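Local coordinates for resiniferatoxin-binding, phosphotriesterase-related protein (Rhodobacter sphaeroides 2.4.1, PDB 3K2G), which is a TIM-barrel hydrolase of the phosphotriesterase family that holds two zinc ions per subunit and probably cleaves phosphoric diesters, at residues T31-H36 against S102-T107; L236-P241 against F261-M266; L301-F306 against Y319-K324. All coordinates share one frame; numbering follows the deposited sequence.

Interaction 1. Residues T31-H36 against S102-T107; sequences TLMHEH and SIVDPT. With ZN (zinc ion), chain I.
H34 and H36, the His-X-His pair that follows barrel strand 31-32, meet P106 and T107 just past the neighbouring strand 102-105, so this contact carries half of the protein ligands of one zinc ion. H34 NE2 binds the metal at 2.2 Å, and H36 NE2 does so at the same length; a water, E177 and D304 complete the site. P106 lies against the H34 imidazole at about a right angle, its CG 3.6 Å from the ring centroid and directly over the face, a CH-pi contact. The CG of H34 is anti to its backbone N (chi1 -170°).

H36 is gripped at the other ring nitrogen. ND1 donates to T107 OG1 at 2.6 Å, almost straight (173°) and in the ring plane, which fixes the rotation of the imidazole. T107 OG1 in turn donates to the syn lone pair of D105 OD1 at 2.5 Å, while T107 N reaches the same OD1 at 2.8 Å and closes an Asx turn. T107 is thus the second-shell residue of H36, and the D105 carboxylate, one step further back, positions it; its charge could polarise the chain of bonds through T107 to H36.

Upstream the segments are parallel strands, the nearest-neighbour pairing of a TIM barrel. L32 is bonded at both ends of its backbone: N donates to S102 O, and O accepts from V104 N at 2.9 Å. E35 N continues the pattern to V104 O beyond the strand end. Between these bonds M33 O is buried without a polar partner, lying 3.2 Å from V104 CB. On that side the M33 and V104 side chains lie side by side, pointing the same way, with the selenium against V104 CG2, under helix 337-352; on the other, I103 CG2 packs across the CB and CG of E35, near helix 85-97.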
ATOM      1  N   THR B  31     -21.713  25.519   8.709  1.00 19.52           N
ATOM      2  CA  THR B  31     -22.032  24.811   9.941  1.00 17.89           C
ATOM      3  C   THR B  31     -21.050  23.772  10.476  1.00 17.56           C
ATOM      4  O   THR B  31     -20.345  23.111   9.718  1.00 16.37           O
ATOM      5  CB  THR B  31     -23.397  24.092   9.760  1.00 18.53           C
ATOM      6  OG1 THR B  31     -24.398  25.052   9.402  1.00 18.04           O
ATOM      7  CG2 THR B  31     -23.809  23.353  11.026  1.00 18.36           C
ATOM      8  N   LEU B  32     -21.038  23.637  11.803  1.00 15.37           N
ATOM      9  CA  LEU B  32     -20.235  22.633  12.485  1.00 13.09           C
ATOM     10  C   LEU B  32     -21.280  21.618  12.954  1.00 12.88           C
ATOM     11  O   LEU B  32     -22.097  21.907  13.832  1.00 10.33           O
ATOM     12  CB  LEU B  32     -19.491  23.233  13.690  1.00 11.96           C
ATOM     13  CG  LEU B  32     -18.269  24.114  13.423  1.00 12.49           C
ATOM     14  CD1 LEU B  32     -17.749  24.692  14.743  1.00 13.49           C
ATOM     15  CD2 LEU B  32     -17.184  23.283  12.755  1.00 11.84           C
HETATM   16  N   MSE B  33     -21.255  20.437  12.343  1.00 13.38           N
HETATM   17  CA  MSE B  33     -22.203  19.371  12.637  1.00 12.98           C
HETATM   18  C   MSE B  33     -22.075  18.665  13.980  1.00 12.64           C
HETATM   19  O   MSE B  33     -23.001  17.969  14.404  1.00 11.69           O
HETATM   20  CB  MSE B  33     -22.129  18.303  11.544  1.00 14.54           C
HETATM   21  CG  MSE B  33     -22.813  18.683  10.233  1.00 15.41           C
HETATM   22 SE   MSE B  33     -24.677  18.998  10.384  1.00 24.60          SE
HETATM   23  CE  MSE B  33     -25.150  17.353  11.267  1.00 11.54           C
ATOM     24  N   HIS B  34     -20.951  18.832  14.660  1.00 12.72           N
ATOM     25  CA  HIS B  34     -20.788  18.116  15.911  1.00 13.02           C
ATOM     26  C   HIS B  34     -19.875  18.818  16.907  1.00 12.65           C
ATOM     27  O   HIS B  34     -18.652  18.675  16.855  1.00 13.35           O
ATOM     28  CB  HIS B  34     -20.264  16.714  15.584  1.00 13.76           C
ATOM     29  CG  HIS B  34     -20.260  15.773  16.744  1.00 15.35           C
ATOM     30  ND1 HIS B  34     -20.843  14.527  16.684  1.00 14.77           N
ATOM     31  CD2 HIS B  34     -19.704  15.872  17.976  1.00 15.31           C
ATOM     32  CE1 HIS B  34     -20.647  13.896  17.829  1.00 17.88           C
ATOM     33  NE2 HIS B  34     -19.958  14.690  18.628  1.00 15.56           N
ATOM     34  N   GLU B  35     -20.484  19.562  17.821  1.00 12.17           N
ATOM     35  CA  GLU B  35     -19.735  20.291  18.843  1.00 13.64           C
ATOM     36  C   GLU B  35     -20.500  20.283  20.158  1.00 15.75           C
ATOM     37  O   GLU B  35     -21.732  20.258  20.168  1.00 17.30           O
ATOM     38  CB  GLU B  35     -19.537  21.751  18.433  1.00 11.75           C
ATOM     39  CG  GLU B  35     -18.919  21.978  17.069  1.00 14.78           C
ATOM     40  CD  GLU B  35     -17.487  21.476  16.973  1.00 15.30           C
ATOM     41  OE1 GLU B  35     -16.784  21.460  18.006  1.00 15.40           O
ATOM     42  OE2 GLU B  35     -17.062  21.109  15.855  1.00 15.70           O
ATOM     43  N   HIS B  36     -19.772  20.298  21.271  1.00 17.36           N
ATOM     44  CA  HIS B  36     -20.416  20.352  22.573  1.00 18.53           C
ATOM     45  C   HIS B  36     -20.108  21.741  23.104  1.00 20.16           C
ATOM     46  O   HIS B  36     -18.942  22.142  23.154  1.00 17.32           O
ATOM     47  CB  HIS B  36     -19.850  19.281  23.497  1.00 18.51           C
ATOM     48  CG  HIS B  36     -20.101  17.890  23.015  1.00 19.25           C
ATOM     49  ND1 HIS B  36     -21.307  17.249  23.194  1.00 16.92           N
ATOM     50  CD2 HIS B  36     -19.323  17.043  22.302  1.00 17.43           C
ATOM     51  CE1 HIS B  36     -21.263  16.066  22.610  1.00 19.64           C
ATOM     52  NE2 HIS B  36     -20.072  15.918  22.060  1.00 17.69           N
ATOM     53  N   SER B 102     -24.061  28.332  12.023  1.00 19.22           N
ATOM     54  CA  SER B 102     -24.759  27.354  12.844  1.00 17.84           C
ATOM     55  C   SER B 102     -23.887  26.281  13.492  1.00 16.96           C
ATOM     56  O   SER B 102     -22.854  25.891  12.955  1.00 13.28           O
ATOM     57  CB  SER B 102     -25.826  26.652  11.990  1.00 18.12           C
ATOM     58  OG  SER B 102     -26.613  27.588  11.267  1.00 18.24           O
ATOM     59  N   ILE B 103     -24.336  25.800  14.646  1.00 17.23           N
ATOM     60  CA  ILE B 103     -23.652  24.721  15.352  1.00 17.43           C
ATOM     61  C   ILE B 103     -24.658  23.667  15.809  1.00 15.88           C
ATOM     62  O   ILE B 103     -25.726  23.996  16.329  1.00 14.78           O
ATOM     63  CB  ILE B 103     -22.889  25.220  16.594  1.00 20.29           C
ATOM     64  CG1 ILE B 103     -21.743  26.141  16.171  1.00 20.23           C
ATOM     65  CG2 ILE B 103     -22.330  24.018  17.365  1.00 19.04           C
ATOM     66  CD1 ILE B 103     -20.954  26.711  17.333  1.00 21.57           C
ATOM     67  N   VAL B 104     -24.319  22.400  15.597  1.00 14.91           N
ATOM     68  CA  VAL B 104     -25.168  21.294  16.014  1.00 15.49           C
ATOM     69  C   VAL B 104     -24.543  20.704  17.276  1.00 14.82           C
ATOM     70  O   VAL B 104     -23.417  20.201  17.247  1.00 14.60           O
ATOM     71  CB  VAL B 104     -25.259  20.187  14.928  1.00 18.41           C
ATOM     72  CG1 VAL B 104     -26.154  19.048  15.416  1.00 19.69           C
ATOM     73  CG2 VAL B 104     -25.816  20.772  13.628  1.00 17.56           C
ATOM     74  N   ASP B 105     -25.270  20.784  18.386  1.00 13.87           N
ATOM     75  CA  ASP B 105     -24.776  20.262  19.650  1.00 14.63           C
ATOM     76  C   ASP B 105     -25.507  18.966  19.981  1.00 14.77           C
ATOM     77  O   ASP B 105     -26.671  18.979  20.385  1.00 16.21           O
ATOM     78  CB  ASP B 105     -24.994  21.277  20.770  1.00 15.97           C
ATOM     79  CG  ASP B 105     -24.323  20.859  22.064  1.00 14.69           C
ATOM     80  OD1 ASP B 105     -24.354  19.653  22.383  1.00 15.32           O
ATOM     81  OD2 ASP B 105     -23.770  21.737  22.757  1.00 15.99           O
ATOM     82  N   PRO B 106     -24.822  17.830  19.822  1.00 15.54           N
ATOM     83  CA  PRO B 106     -25.400  16.513  20.094  1.00 16.02           C
ATOM     84  C   PRO B 106     -25.320  16.050  21.547  1.00 16.80           C
ATOM     85  O   PRO B 106     -25.472  14.857  21.821  1.00 14.09           O
ATOM     86  CB  PRO B 106     -24.613  15.610  19.156  1.00 16.53           C
ATOM     87  CG  PRO B 106     -23.236  16.211  19.244  1.00 17.03           C
ATOM     88  CD  PRO B 106     -23.506  17.701  19.167  1.00 14.82           C
ATOM     89  N   THR B 107     -25.080  16.977  22.470  1.00 16.44           N
ATOM     90  CA  THR B 107     -25.006  16.611  23.882  1.00 20.90           C
ATOM     91  C   THR B 107     -26.389  16.096  24.275  1.00 22.64           C
ATOM     92  O   THR B 107     -27.380  16.810  24.148  1.00 20.86           O
ATOM     93  CB  THR B 107     -24.641  17.829  24.780  1.00 20.58           C
ATOM     94  OG1 THR B 107     -23.387  18.380  24.360  1.00 18.90           O
ATOM     95  CG2 THR B 107     -24.521  17.401  26.243  1.00 21.63           C
TER
HETATM   96 ZN    ZN I 400     -19.370  14.331  20.758  1.00 22.19          ZN
HETATM   97  O   HOH W   1     -18.418  12.666  21.173  1.00 19.45           O

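Interaction 2. Residues L236-P241 against F261-M266; sequences LCHMNP and FDMIGM. With ZN (zinc ion), chain J.
H238, a ligand of the second zinc ion, is held by D262 through both its backbone and its ring, and this is the tight end of the contact. H238 N donates to D262 OD2 at 2.9 Å (166°), on the syn side of the carboxylate. The ring ND1 donates to D262 OD1 at 2.6 Å, approaching from above the carboxylate plane, with the two planes turned 69° apart. D262 CG takes the crowded position between its own backbone N and carbonyl carbon (chi1 42°), from which both carboxylate oxygens meet H238, whose NE2 binds the metal at 2.3 Å. C237 CB covers one face of the same imidazole.

Farther from the metal the contact is mainly packing, with N240 set against the 261-263 backbone and M263 CB. M263 SE touches H238 CB at 3.7 Å, and its CE meets P241 CG at 3.6 Å, while M239 CB sits over the centre of the F261 ring, 4.0 Å from the centroid. The far end of the type II turn from M263 to M266 departs: G265 makes no contact with 236-241 and is partly exposed. Helix 246-255 packs on M239 and F261, helix 280-292 on F261 and I264, and the segments continue adjacent parallel strands 234-236 and 258-261.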
ATOM      1  N   LEU B 236     -22.833   8.885  10.919  1.00 11.09           N
ATOM      2  CA  LEU B 236     -21.937   8.030  11.687  1.00 12.12           C
ATOM      3  C   LEU B 236     -20.793   8.896  12.200  1.00 14.09           C
ATOM      4  O   LEU B 236     -19.985   9.388  11.409  1.00 12.16           O
ATOM      5  CB  LEU B 236     -21.374   6.914  10.804  1.00 11.99           C
ATOM      6  CG  LEU B 236     -22.389   5.929  10.224  1.00 13.57           C
ATOM      7  CD1 LEU B 236     -21.695   5.017   9.226  1.00 13.58           C
ATOM      8  CD2 LEU B 236     -23.019   5.115  11.342  1.00 12.57           C
ATOM      9  N   CYS B 237     -20.732   9.076  13.518  1.00 14.68           N
ATOM     10  CA  CYS B 237     -19.703   9.909  14.152  1.00 14.02           C
ATOM     11  C   CYS B 237     -18.345   9.256  14.337  1.00 13.55           C
ATOM     12  O   CYS B 237     -18.216   8.033  14.353  1.00 11.88           O
ATOM     13  CB  CYS B 237     -20.168  10.372  15.535  1.00 13.16           C
ATOM     14  SG  CYS B 237     -21.695  11.345  15.566  1.00 19.69           S
ATOM     15  N   HIS B 238     -17.334  10.105  14.488  1.00 13.45           N
ATOM     16  CA  HIS B 238     -15.969   9.660  14.752  1.00 13.77           C
ATOM     17  C   HIS B 238     -15.359   8.729  13.714  1.00 13.12           C
ATOM     18  O   HIS B 238     -14.833   7.664  14.038  1.00 13.17           O
ATOM     19  CB  HIS B 238     -15.935   9.013  16.136  1.00 16.28           C
ATOM     20  CG  HIS B 238     -16.701   9.787  17.166  1.00 18.51           C
ATOM     21  ND1 HIS B 238     -16.654  11.164  17.241  1.00 17.99           N
ATOM     22  CD2 HIS B 238     -17.539   9.383  18.152  1.00 19.64           C
ATOM     23  CE1 HIS B 238     -17.431  11.575  18.229  1.00 20.25           C
ATOM     24  NE2 HIS B 238     -17.980  10.514  18.796  1.00 15.89           N
HETATM   25  N   MSE B 239     -15.406   9.150  12.460  1.00 14.11           N
HETATM   26  CA  MSE B 239     -14.844   8.343  11.387  1.00 16.12           C
HETATM   27  C   MSE B 239     -13.328   8.485  11.273  1.00 16.11           C
HETATM   28  O   MSE B 239     -12.663   7.609  10.730  1.00 14.52           O
HETATM   29  CB  MSE B 239     -15.496   8.724  10.065  1.00 17.41           C
HETATM   30  CG  MSE B 239     -16.983   8.370  10.014  1.00 18.40           C
HETATM   31 SE   MSE B 239     -17.331   6.502  10.414  1.00 27.23          SE
HETATM   32  CE  MSE B 239     -16.355   5.734   8.927  1.00 23.64           C
ATOM     33  N   ASN B 240     -12.789   9.584  11.803  1.00 16.19           N
ATOM     34  CA  ASN B 240     -11.353   9.865  11.740  1.00 17.77           C
ATOM     35  C   ASN B 240     -10.405   8.685  11.961  1.00 17.54           C
ATOM     36  O   ASN B 240      -9.504   8.463  11.160  1.00 17.38           O
ATOM     37  CB  ASN B 240     -10.980  10.979  12.726  1.00 19.56           C
ATOM     38  CG  ASN B 240     -11.692  12.284  12.434  1.00 20.35           C
ATOM     39  OD1 ASN B 240     -11.062  13.292  12.098  1.00 23.80           O
ATOM     40  ND2 ASN B 240     -13.010  12.275  12.561  1.00 17.70           N
ATOM     41  N   PRO B 241     -10.590   7.920  13.050  1.00 17.45           N
ATOM     42  CA  PRO B 241      -9.718   6.776  13.342  1.00 18.17           C
ATOM     43  C   PRO B 241      -9.683   5.642  12.322  1.00 19.36           C
ATOM     44  O   PRO B 241      -8.750   4.840  12.332  1.00 17.45           O
ATOM     45  CB  PRO B 241     -10.220   6.293  14.705  1.00 20.77           C
ATOM     46  CG  PRO B 241     -10.790   7.544  15.326  1.00 19.49           C
ATOM     47  CD  PRO B 241     -11.532   8.147  14.162  1.00 18.73           C
ATOM     48  N   PHE B 261     -16.291  13.220  10.039  1.00 11.81           N
ATOM     49  CA  PHE B 261     -14.921  13.366  10.511  1.00 12.80           C
ATOM     50  C   PHE B 261     -14.983  14.547  11.478  1.00 13.22           C
ATOM     51  O   PHE B 261     -14.574  15.661  11.168  1.00 12.14           O
ATOM     52  CB  PHE B 261     -13.989  13.644   9.330  1.00 13.78           C
ATOM     53  CG  PHE B 261     -13.780  12.442   8.450  1.00 15.99           C
ATOM     54  CD1 PHE B 261     -12.749  11.544   8.707  1.00 15.60           C
ATOM     55  CD2 PHE B 261     -14.653  12.177   7.401  1.00 16.03           C
ATOM     56  CE1 PHE B 261     -12.593  10.393   7.934  1.00 16.00           C
ATOM     57  CE2 PHE B 261     -14.509  11.032   6.623  1.00 13.83           C
ATOM     58  CZ  PHE B 261     -13.476  10.139   6.886  1.00 16.92           C
ATOM     59  N   ASP B 262     -15.544  14.267  12.651  1.00 16.03           N
ATOM     60  CA  ASP B 262     -15.731  15.250  13.709  1.00 16.95           C
ATOM     61  C   ASP B 262     -14.562  15.371  14.679  1.00 17.05           C
ATOM     62  O   ASP B 262     -14.709  15.971  15.737  1.00 16.92           O
ATOM     63  CB  ASP B 262     -16.994  14.904  14.506  1.00 17.88           C
ATOM     64  CG  ASP B 262     -17.127  13.410  14.773  1.00 20.01           C
ATOM     65  OD1 ASP B 262     -16.138  12.786  15.217  1.00 18.87           O
ATOM     66  OD2 ASP B 262     -18.226  12.861  14.543  1.00 18.08           O
HETATM   67  N   MSE B 263     -13.409  14.811  14.334  1.00 17.02           N
HETATM   68  CA  MSE B 263     -12.264  14.881  15.237  1.00 18.27           C
HETATM   69  C   MSE B 263     -11.109  15.707  14.690  1.00 19.03           C
HETATM   70  O   MSE B 263      -9.964  15.577  15.134  1.00 17.96           O
HETATM   71  CB  MSE B 263     -11.801  13.469  15.591  1.00 20.76           C
HETATM   72  CG  MSE B 263     -12.814  12.740  16.465  1.00 24.24           C
HETATM   73 SE   MSE B 263     -12.694  10.815  16.533  1.00 27.55          SE
HETATM   74  CE  MSE B 263     -10.863  10.655  17.188  1.00 23.82           C
ATOM     75  N   ILE B 264     -11.426  16.570  13.732  1.00 17.37           N
ATOM     76  CA  ILE B 264     -10.432  17.440  13.124  1.00 19.57           C
ATOM     77  C   ILE B 264      -9.737  18.280  14.183  1.00 21.52           C
ATOM     78  O   ILE B 264     -10.392  18.997  14.943  1.00 18.04           O
ATOM     79  CB  ILE B 264     -11.072  18.421  12.138  1.00 20.93           C
ATOM     80  CG1 ILE B 264     -11.787  17.651  11.024  1.00 20.56           C
ATOM     81  CG2 ILE B 264     -10.011  19.378  11.607  1.00 18.40           C
ATOM     82  CD1 ILE B 264     -10.893  16.729  10.239  1.00 19.90           C
ATOM     83  N   GLY B 265      -8.414  18.207  14.218  1.00 22.39           N
ATOM     84  CA  GLY B 265      -7.666  18.988  15.185  1.00 24.22           C
ATOM     85  C   GLY B 265      -7.338  18.226  16.453  1.00 24.69           C
ATOM     86  O   GLY B 265      -6.432  18.623  17.195  1.00 24.69           O
HETATM   87  N   MSE B 266      -8.071  17.140  16.706  1.00 24.08           N
HETATM   88  CA  MSE B 266      -7.850  16.315  17.899  1.00 26.13           C
HETATM   89  C   MSE B 266      -6.704  15.349  17.663  1.00 27.95           C
HETATM   90  O   MSE B 266      -6.802  14.438  16.842  1.00 28.50           O
HETATM   91  CB  MSE B 266      -9.110  15.518  18.263  1.00 25.46           C
HETATM   92  CG  MSE B 266      -8.959  14.482  19.404  1.00 28.55           C
HETATM   93 SE   MSE B 266     -10.676  13.720  19.780  1.00 26.37          SE
HETATM   94  CE  MSE B 266     -10.359  11.770  19.922  1.00 30.48           C
TER
HETATM   95 ZN    ZN J 401     -19.149  10.711  20.764  1.00 33.45          ZN
HETATM   96  O   HOH W   1     -18.418  12.666  21.173  1.00 19.45           O
HETATM   97  O   HOH W   2     -17.025  10.609  21.894  1.00 28.21           O

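Interaction 3. Residues L301-F306 against Y319-K324; sequences LSHDVF and YAFVTK. With ZN (zinc ion), chain I; DTV ((2S,3S)-1,4-dimercaptobutane-2,3-diol), chain K.
H303 and V322 supply the one hydrogen bond assigned between the segments: V322 N, in the first turn of helix 321-332, donates to H303 NE2 at 2.9 Å (160°), from 32° outside the ring plane. A ring nitrogen thus takes up an N-H of a helix start, where A320 occupies the N-cap position, and the helix end would probably favour this acceptor role.

CH-pi packing accompanies it. V322 CG2 lies over one face of the H303 imidazole, 3.5 Å from the centroid and offset toward the rim, with F321 CB close to NE2. Apolar contacts complete the join: the V305 and Y319 side chains cross at about a right angle, V305 CB 3.5 Å from Y319 CE1, and L301 CB meets V322 CG1 more loosely, at 4.3 Å.

D304 and F306 take no part in the contact with 319-324; they serve the metal and ligand. D304 OD1 binds zinc at 2.3 Å, D304 OD2 accepts from the zinc-bound water at 3.0 Å, and F306 CE1 comes within 3.4 Å of O2 of the bound dithiol. Y319 OH is hydrogen-bonded to H36 O. Helix 85-97 packs on Y319, helix 337-352 on L301 and V322, and K324 forms a salt bridge with E68 of the second subunit.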
ATOM      1  N   LEU B 301     -17.629  17.452   8.577  1.00 13.00           N
ATOM      2  CA  LEU B 301     -16.442  17.854   9.342  1.00 13.05           C
ATOM      3  C   LEU B 301     -16.773  18.645  10.607  1.00 11.06           C
ATOM      4  O   LEU B 301     -17.642  19.503  10.586  1.00 12.29           O
ATOM      5  CB  LEU B 301     -15.552  18.740   8.477  1.00 13.34           C
ATOM      6  CG  LEU B 301     -15.143  18.300   7.071  1.00 16.39           C
ATOM      7  CD1 LEU B 301     -14.451  19.469   6.364  1.00 15.97           C
ATOM      8  CD2 LEU B 301     -14.231  17.100   7.144  1.00 14.67           C
ATOM      9  N   SER B 302     -16.061  18.374  11.697  1.00 11.14           N
ATOM     10  CA  SER B 302     -16.274  19.113  12.944  1.00 12.41           C
ATOM     11  C   SER B 302     -15.110  18.818  13.901  1.00 11.59           C
ATOM     12  O   SER B 302     -14.211  18.053  13.542  1.00 11.46           O
ATOM     13  CB  SER B 302     -17.619  18.724  13.569  1.00 14.66           C
ATOM     14  OG  SER B 302     -18.365  19.880  13.930  1.00 12.55           O
ATOM     15  N   HIS B 303     -15.110  19.420  15.095  1.00 12.00           N
ATOM     16  CA  HIS B 303     -14.023  19.191  16.063  1.00 12.22           C
ATOM     17  C   HIS B 303     -14.388  18.284  17.237  1.00 12.22           C
ATOM     18  O   HIS B 303     -13.509  17.695  17.875  1.00 11.54           O
ATOM     19  CB  HIS B 303     -13.525  20.494  16.714  1.00 13.57           C
ATOM     20  CG  HIS B 303     -13.418  21.668  15.792  1.00 14.51           C
ATOM     21  ND1 HIS B 303     -14.518  22.372  15.353  1.00 13.08           N
ATOM     22  CD2 HIS B 303     -12.335  22.321  15.309  1.00 14.36           C
ATOM     23  CE1 HIS B 303     -14.119  23.412  14.643  1.00 14.26           C
ATOM     24  NE2 HIS B 303     -12.798  23.405  14.600  1.00 12.73           N
ATOM     25  N   ASP B 304     -15.675  18.188  17.540  1.00 11.65           N
ATOM     26  CA  ASP B 304     -16.129  17.415  18.689  1.00 14.14           C
ATOM     27  C   ASP B 304     -15.474  17.962  19.964  1.00 13.80           C
ATOM     28  O   ASP B 304     -14.954  17.212  20.794  1.00 14.12           O
ATOM     29  CB  ASP B 304     -15.812  15.921  18.556  1.00 13.83           C
ATOM     30  CG  ASP B 304     -16.472  15.096  19.654  1.00 16.53           C
ATOM     31  OD1 ASP B 304     -17.491  15.568  20.201  1.00 16.29           O
ATOM     32  OD2 ASP B 304     -16.000  13.982  19.966  1.00 15.65           O
ATOM     33  N   VAL B 305     -15.475  19.281  20.095  1.00 14.84           N
ATOM     34  CA  VAL B 305     -14.941  19.915  21.296  1.00 15.51           C
ATOM     35  C   VAL B 305     -15.761  19.319  22.438  1.00 14.89           C
ATOM     36  O   VAL B 305     -16.990  19.419  22.433  1.00 13.08           O
ATOM     37  CB  VAL B 305     -15.165  21.435  21.269  1.00 16.02           C
ATOM     38  CG1 VAL B 305     -14.893  22.023  22.645  1.00 16.67           C
ATOM     39  CG2 VAL B 305     -14.262  22.075  20.223  1.00 16.63           C
ATOM     40  N   PHE B 306     -15.098  18.684  23.403  1.00 15.33           N
ATOM     41  CA  PHE B 306     -15.822  18.077  24.511  1.00 16.16           C
ATOM     42  C   PHE B 306     -15.106  18.151  25.855  1.00 15.03           C
ATOM     43  O   PHE B 306     -15.575  17.583  26.832  1.00 16.34           O
ATOM     44  CB  PHE B 306     -16.183  16.618  24.173  1.00 16.31           C
ATOM     45  CG  PHE B 306     -15.050  15.649  24.331  1.00 18.04           C
ATOM     46  CD1 PHE B 306     -15.022  14.764  25.408  1.00 16.96           C
ATOM     47  CD2 PHE B 306     -14.021  15.606  23.401  1.00 16.98           C
ATOM     48  CE1 PHE B 306     -13.981  13.852  25.556  1.00 18.15           C
ATOM     49  CE2 PHE B 306     -12.971  14.699  23.538  1.00 19.15           C
ATOM     50  CZ  PHE B 306     -12.953  13.820  24.618  1.00 20.20           C
ATOM     51  N   TYR B 319     -13.414  26.440  18.252  1.00 18.94           N
ATOM     52  CA  TYR B 319     -14.463  26.116  17.280  1.00 17.86           C
ATOM     53  C   TYR B 319     -14.235  26.702  15.890  1.00 18.42           C
ATOM     54  O   TYR B 319     -15.038  26.464  14.992  1.00 17.04           O
ATOM     55  CB  TYR B 319     -15.830  26.618  17.771  1.00 16.79           C
ATOM     56  CG  TYR B 319     -16.290  26.058  19.093  1.00 16.16           C
ATOM     57  CD1 TYR B 319     -16.674  24.724  19.217  1.00 15.80           C
ATOM     58  CD2 TYR B 319     -16.316  26.861  20.237  1.00 16.76           C
ATOM     59  CE1 TYR B 319     -17.071  24.198  20.452  1.00 14.89           C
ATOM     60  CE2 TYR B 319     -16.705  26.345  21.473  1.00 14.62           C
ATOM     61  CZ  TYR B 319     -17.079  25.017  21.573  1.00 15.48           C
ATOM     62  OH  TYR B 319     -17.456  24.511  22.794  1.00 11.57           O
ATOM     63  N   ALA B 320     -13.163  27.469  15.702  1.00 16.69           N
ATOM     64  CA  ALA B 320     -12.903  28.068  14.391  1.00 18.03           C
ATOM     65  C   ALA B 320     -11.740  27.415  13.651  1.00 16.90           C
ATOM     66  O   ALA B 320     -11.325  27.885  12.592  1.00 15.96           O
ATOM     67  CB  ALA B 320     -12.641  29.564  14.545  1.00 18.59           C
ATOM     68  N   PHE B 321     -11.229  26.323  14.205  1.00 15.45           N
ATOM     69  CA  PHE B 321     -10.094  25.617  13.624  1.00 15.27           C
ATOM     70  C   PHE B 321     -10.399  24.962  12.273  1.00 13.77           C
ATOM     71  O   PHE B 321      -9.644  25.114  11.317  1.00 13.22           O
ATOM     72  CB  PHE B 321      -9.592  24.566  14.620  1.00 17.21           C
ATOM     73  CG  PHE B 321      -8.327  23.886  14.194  1.00 20.46           C
ATOM     74  CD1 PHE B 321      -7.097  24.524  14.335  1.00 19.06           C
ATOM     75  CD2 PHE B 321      -8.364  22.610  13.639  1.00 19.48           C
ATOM     76  CE1 PHE B 321      -5.921  23.901  13.930  1.00 18.56           C
ATOM     77  CE2 PHE B 321      -7.196  21.979  13.228  1.00 20.44           C
ATOM     78  CZ  PHE B 321      -5.970  22.626  13.377  1.00 18.55           C
ATOM     79  N   VAL B 322     -11.500  24.226  12.190  1.00 15.06           N
ATOM     80  CA  VAL B 322     -11.851  23.572  10.936  1.00 14.44           C
ATOM     81  C   VAL B 322     -11.901  24.588   9.801  1.00 14.24           C
ATOM     82  O   VAL B 322     -11.293  24.389   8.748  1.00 13.61           O
ATOM     83  CB  VAL B 322     -13.211  22.851  11.048  1.00 14.00           C
ATOM     84  CG1 VAL B 322     -13.739  22.487   9.662  1.00 14.61           C
ATOM     85  CG2 VAL B 322     -13.045  21.586  11.877  1.00 15.41           C
ATOM     86  N   THR B 323     -12.604  25.690  10.043  1.00 15.86           N
ATOM     87  CA  THR B 323     -12.765  26.751   9.053  1.00 17.12           C
ATOM     88  C   THR B 323     -11.495  27.509   8.700  1.00 19.39           C
ATOM     89  O   THR B 323     -11.217  27.759   7.529  1.00 19.79           O
ATOM     90  CB  THR B 323     -13.786  27.806   9.526  1.00 17.66           C
ATOM     91  OG1 THR B 323     -15.035  27.172   9.816  1.00 16.32           O
ATOM     92  CG2 THR B 323     -14.000  28.851   8.446  1.00 18.70           C
ATOM     93  N   LYS B 324     -10.731  27.881   9.720  1.00 20.96           N
ATOM     94  CA  LYS B 324      -9.521  28.662   9.511  1.00 22.32           C
ATOM     95  C   LYS B 324      -8.283  27.865   9.116  1.00 20.90           C
ATOM     96  O   LYS B 324      -7.442  28.347   8.354  1.00 19.97           O
ATOM     97  CB  LYS B 324      -9.219  29.465  10.780  1.00 25.32           C
ATOM     98  CG  LYS B 324      -8.213  30.594  10.586  1.00 31.60           C
ATOM     99  CD  LYS B 324      -7.676  31.105  11.920  1.00 35.12           C
ATOM    100  CE  LYS B 324      -8.784  31.520  12.871  1.00 36.19           C
ATOM    101  NZ  LYS B 324      -8.203  32.001  14.155  1.00 40.20           N
TER
HETATM  102 ZN    ZN I 400     -19.370  14.331  20.758  1.00 22.19          ZN
HETATM  103  S1  DTV K 402     -15.817   7.739  24.686  1.00 45.30           S
HETATM  104  C1  DTV K 402     -17.068   9.093  24.927  1.00 42.25           C
HETATM  105  C2  DTV K 402     -16.598  10.197  25.874  1.00 41.69           C
HETATM  106  O2  DTV K 402     -15.431  10.785  25.320  1.00 41.22           O
HETATM  107  C3  DTV K 402     -17.687  11.273  26.035  1.00 41.08           C
HETATM  108  O3  DTV K 402     -17.946  11.869  24.787  1.00 41.15           O
HETATM  109  C4  DTV K 402     -17.276  12.379  27.008  1.00 39.95           C
HETATM  110  S4  DTV K 402     -18.675  12.994  27.980  1.00 39.58           S
HETATM  111  O   HOH W   1     -18.418  12.666  21.173  1.00 19.45           O

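Overall arrangement
The three contacts follow one another along the chain and converge on the metal centre at the C-terminal ends of the barrel strands. Interaction 1 extends strands 31-32 and 102-105; interaction 2 continues 234-236 and 258-261, and interaction 3 follows 299-301. Their centres lie 9 to 13 Å apart. Interactions 1 and 3 share one zinc ion, interaction 2 holds the other, and a single water belongs to all three. E35 OE2 joins interaction 1 to 3 through probable hydrogen bonds to S302 OG and H303 N, while F261 O and S302 N probably pair between interactions 2 and 3. The three contacts thus bring H34, H36, H238 and D304 to one binuclear site, which E177, Y136 and H209 complete.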